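Hypoxanthine-guanine phosphoribosyltransferase (Leishmania tarentolae, PDB 1PZM) probably converts hypoxanthine and guanine to IMP and GMP in purine salvage by transferring the phosphoribosyl group of 5-phosphoribosylpyrophosphate to the base. Local coordinates at residues A[32-37]-A[72-77]. Residues are numbered along the deposited sequence; the frame is centred on the assembly and turned at random.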
ATOM      1  N   GLN A  32       8.880 -14.195  -8.942  1.00 22.07           N
ATOM      2  CA  GLN A  32       7.886 -14.794  -9.843  1.00 21.90           C
ATOM      3  C   GLN A  32       6.622 -13.895  -9.868  1.00 20.20           C
ATOM      4  O   GLN A  32       5.950 -13.768 -10.910  1.00 21.11           O
ATOM      5  CB  GLN A  32       7.544 -16.251  -9.395  1.00 21.10           C
ATOM      6  CG  GLN A  32       8.674 -17.283  -9.650  1.00 21.49           C
ATOM      7  CD  GLN A  32       8.564 -18.508  -8.730  1.00 24.84           C
ATOM      8  OE1 GLN A  32       7.660 -18.571  -7.876  1.00 21.11           O
ATOM      9  NE2 GLN A  32       9.467 -19.482  -8.896  1.00 21.68           N
ATOM     10  N   VAL A  33       6.264 -13.327  -8.715  1.00 19.50           N
ATOM     11  CA  VAL A  33       5.075 -12.423  -8.642  1.00 18.35           C
ATOM     12  C   VAL A  33       5.387 -11.183  -9.503  1.00 18.56           C
ATOM     13  O   VAL A  33       4.585 -10.747 -10.349  1.00 18.40           O
ATOM     14  CB  VAL A  33       4.807 -11.948  -7.175  1.00 18.73           C
ATOM     15  CG1 VAL A  33       3.764 -10.816  -7.124  1.00 18.17           C
ATOM     16  CG2 VAL A  33       4.347 -13.122  -6.258  1.00 19.01           C
ATOM     17  N   TRP A  34       6.591 -10.645  -9.331  1.00 17.51           N
ATOM     18  CA  TRP A  34       6.973  -9.530 -10.149  1.00 18.38           C
ATOM     19  C   TRP A  34       7.023  -9.789 -11.659  1.00 19.98           C
ATOM     20  O   TRP A  34       6.501  -8.970 -12.418  1.00 20.22           O
ATOM     21  CB  TRP A  34       8.321  -8.989  -9.708  1.00 20.65           C
ATOM     22  CG  TRP A  34       8.267  -8.270  -8.355  1.00 19.05           C
ATOM     23  CD1 TRP A  34       7.155  -7.716  -7.691  1.00 19.05           C
ATOM     24  CD2 TRP A  34       9.412  -7.912  -7.584  1.00 19.91           C
ATOM     25  NE1 TRP A  34       7.566  -7.086  -6.511  1.00 17.14           N
ATOM     26  CE2 TRP A  34       8.950  -7.186  -6.432  1.00 21.18           C
ATOM     27  CE3 TRP A  34      10.796  -8.174  -7.711  1.00 21.93           C
ATOM     28  CZ2 TRP A  34       9.850  -6.712  -5.439  1.00 22.32           C
ATOM     29  CZ3 TRP A  34      11.691  -7.686  -6.706  1.00 22.39           C
ATOM     30  CH2 TRP A  34      11.187  -6.995  -5.586  1.00 23.45           C
ATOM     31  N   ALA A  35       7.615 -10.904 -12.082  1.00 18.46           N
ATOM     32  CA  ALA A  35       7.590 -11.258 -13.486  1.00 20.93           C
ATOM     33  C   ALA A  35       6.153 -11.425 -14.051  1.00 20.85           C
ATOM     34  O   ALA A  35       5.890 -10.925 -15.151  1.00 20.71           O
ATOM     35  CB  ALA A  35       8.441 -12.542 -13.785  1.00 21.27           C
ATOM     36  N   ALA A  36       5.232 -12.068 -13.322  1.00 20.28           N
ATOM     37  CA  ALA A  36       3.858 -12.250 -13.840  1.00 22.80           C
ATOM     38  C   ALA A  36       3.114 -10.861 -13.863  1.00 22.13           C
ATOM     39  O   ALA A  36       2.327 -10.553 -14.771  1.00 21.57           O
ATOM     40  CB  ALA A  36       3.042 -13.291 -12.956  1.00 23.31           C
ATOM     41  N   THR A  37       3.400 -10.027 -12.881  1.00 20.94           N
ATOM     42  CA  THR A  37       2.723  -8.755 -12.788  1.00 20.67           C
ATOM     43  C   THR A  37       3.200  -7.806 -13.882  1.00 21.53           C
ATOM     44  O   THR A  37       2.380  -7.060 -14.437  1.00 22.37           O
ATOM     45  CB  THR A  37       3.022  -8.116 -11.448  1.00 20.28           C
ATOM     46  OG1 THR A  37       2.496  -8.958 -10.421  1.00 17.62           O
ATOM     47  CG2 THR A  37       2.223  -6.829 -11.325  1.00 21.98           C
ATOM     48  N   THR A  72      -0.999  -3.633  -5.062  1.00 18.32           N
ATOM     49  CA  THR A  72      -1.305  -2.336  -5.643  1.00 20.03           C
ATOM     50  C   THR A  72      -0.001  -1.460  -5.814  1.00 20.12           C
ATOM     51  O   THR A  72       0.220  -0.821  -6.845  1.00 21.22           O
ATOM     52  CB  THR A  72      -2.344  -1.548  -4.757  1.00 20.00           C
ATOM     53  OG1 THR A  72      -3.605  -2.258  -4.677  1.00 22.45           O
ATOM     54  CG2 THR A  72      -2.699  -0.287  -5.464  1.00 21.05           C
ATOM     55  N   ALA A  73       0.814  -1.382  -4.760  1.00 18.58           N
ATOM     56  CA  ALA A  73       2.051  -0.590  -4.804  1.00 17.41           C
ATOM     57  C   ALA A  73       2.939  -1.053  -5.936  1.00 17.58           C
ATOM     58  O   ALA A  73       3.574  -0.223  -6.597  1.00 16.94           O
ATOM     59  CB  ALA A  73       2.801  -0.733  -3.503  1.00 16.59           C
ATOM     60  N   ASP A  74       3.034  -2.377  -6.112  1.00 15.78           N
ATOM     61  CA  ASP A  74       3.961  -2.933  -7.121  1.00 18.06           C
ATOM     62  C   ASP A  74       3.316  -2.855  -8.539  1.00 18.38           C
ATOM     63  O   ASP A  74       3.937  -2.439  -9.488  1.00 17.91           O
ATOM     64  CB  ASP A  74       4.246  -4.405  -6.763  1.00 18.68           C
ATOM     65  CG  ASP A  74       5.179  -4.556  -5.550  1.00 21.14           C
ATOM     66  OD1 ASP A  74       5.591  -3.508  -4.931  1.00 17.88           O
ATOM     67  OD2 ASP A  74       5.550  -5.708  -5.158  1.00 20.11           O
ATOM     68  N   LEU A  75       2.038  -3.218  -8.656  1.00 18.20           N
ATOM     69  CA  LEU A  75       1.344  -3.107  -9.952  1.00 19.03           C
ATOM     70  C   LEU A  75       1.354  -1.667 -10.439  1.00 20.50           C
ATOM     71  O   LEU A  75       1.556  -1.450 -11.627  1.00 21.22           O
ATOM     72  CB  LEU A  75      -0.098  -3.604  -9.868  1.00 17.51           C
ATOM     73  CG  LEU A  75      -1.015  -3.392 -11.077  1.00 21.64           C
ATOM     74  CD1 LEU A  75      -0.614  -4.194 -12.398  1.00 16.71           C
ATOM     75  CD2 LEU A  75      -2.535  -3.710 -10.666  1.00 21.08           C
ATOM     76  N   ALA A  76       1.094  -0.693  -9.535  1.00 20.84           N
ATOM     77  CA  ALA A  76       1.200   0.722  -9.931  1.00 21.84           C
ATOM     78  C   ALA A  76       2.524   1.044 -10.635  1.00 21.28           C
ATOM     79  O   ALA A  76       2.526   1.699 -11.665  1.00 20.50           O
ATOM     80  CB  ALA A  76       0.969   1.734  -8.742  1.00 21.20           C
ATOM     81  N   ARG A  77       3.634   0.582 -10.065  1.00 21.05           N
ATOM     82  CA  ARG A  77       4.958   0.818 -10.654  1.00 20.36           C
ATOM     83  C   ARG A  77       5.250   0.070 -11.979  1.00 22.06           C
ATOM     84  O   ARG A  77       5.835   0.620 -12.880  1.00 22.44           O
ATOM     85  CB  ARG A  77       6.051   0.583  -9.616  1.00 18.94           C
ATOM     86  CG  ARG A  77       6.025   1.638  -8.480  1.00 16.96           C
ATOM     87  CD  ARG A  77       6.950   1.304  -7.356  1.00 16.55           C
ATOM     88  NE  ARG A  77       6.434   0.275  -6.444  1.00 14.90           N
ATOM     89  CZ  ARG A  77       7.084   0.018  -5.293  1.00 20.20           C
ATOM     90  NH1 ARG A  77       8.212   0.758  -4.959  1.00 15.15           N
ATOM     91  NH2 ARG A  77       6.641  -0.915  -4.465  1.00 17.05           N
TER
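Trp34 and Asp74 join the two helices through one hydrogen bond, in which indole NE1 gives its N-H to OD2 of the carboxylate at 2.8 Å, with an N-H...O angle of 160°. The bond is asymmetric in its geometry: the oxygen lies practically in the indole plane, at the pyrrole edge, whereas the nitrogen approaches from above the carboxylate, the two planes being turned 65° apart. With CG set beside its own backbone N (chi1 -71°), Trp34 carries its ring across to the acid, although its CB does not head for the opposing helix. About one turn further along, Thr37 makes the apolar half of the contact, its methyl CG2 meeting CD1 of Leu75 at 4.0 Å. Thr37 CG2 lies anti to the backbone N, which turns the methyl to Leu75 and puts OG1 back over its own helix; there OG1 bonds to Val33 O at 2.8 Å, an oxygen that also accepts from Thr37 N.

In the type I phosphoribosyltransferase fold, this packing joins the N-terminal helix 30-48 to helix 69-81, which follows strand 59-64 of the parallel sheet. Leu75 also rests on Val152 of strand 148-156, while Thr37 also touches Phe71 and Phe78 of helix 69-81.

A second shell holds the buried carboxylate of Asp74. Asp74 OD2 is also hydrogen-bonded to the hydroxyl of Tyr182, whose side chain touches Trp34, and forms a salt bridge with Arg77 NH1 of the second subunit. Asp74 OD1 meets NH2 of Arg77 in its own chain at 2.8 Å, a salt bridge, though the hydrogen bond within it is weak. These cationic neighbours would probably favour the ionised form of Asp74. Arg77 is itself steadied by its NE, which donates to Ala73 O at 2.9 Å, and its NH1 reciprocates the intersubunit bridge to Asp74 of the second subunit.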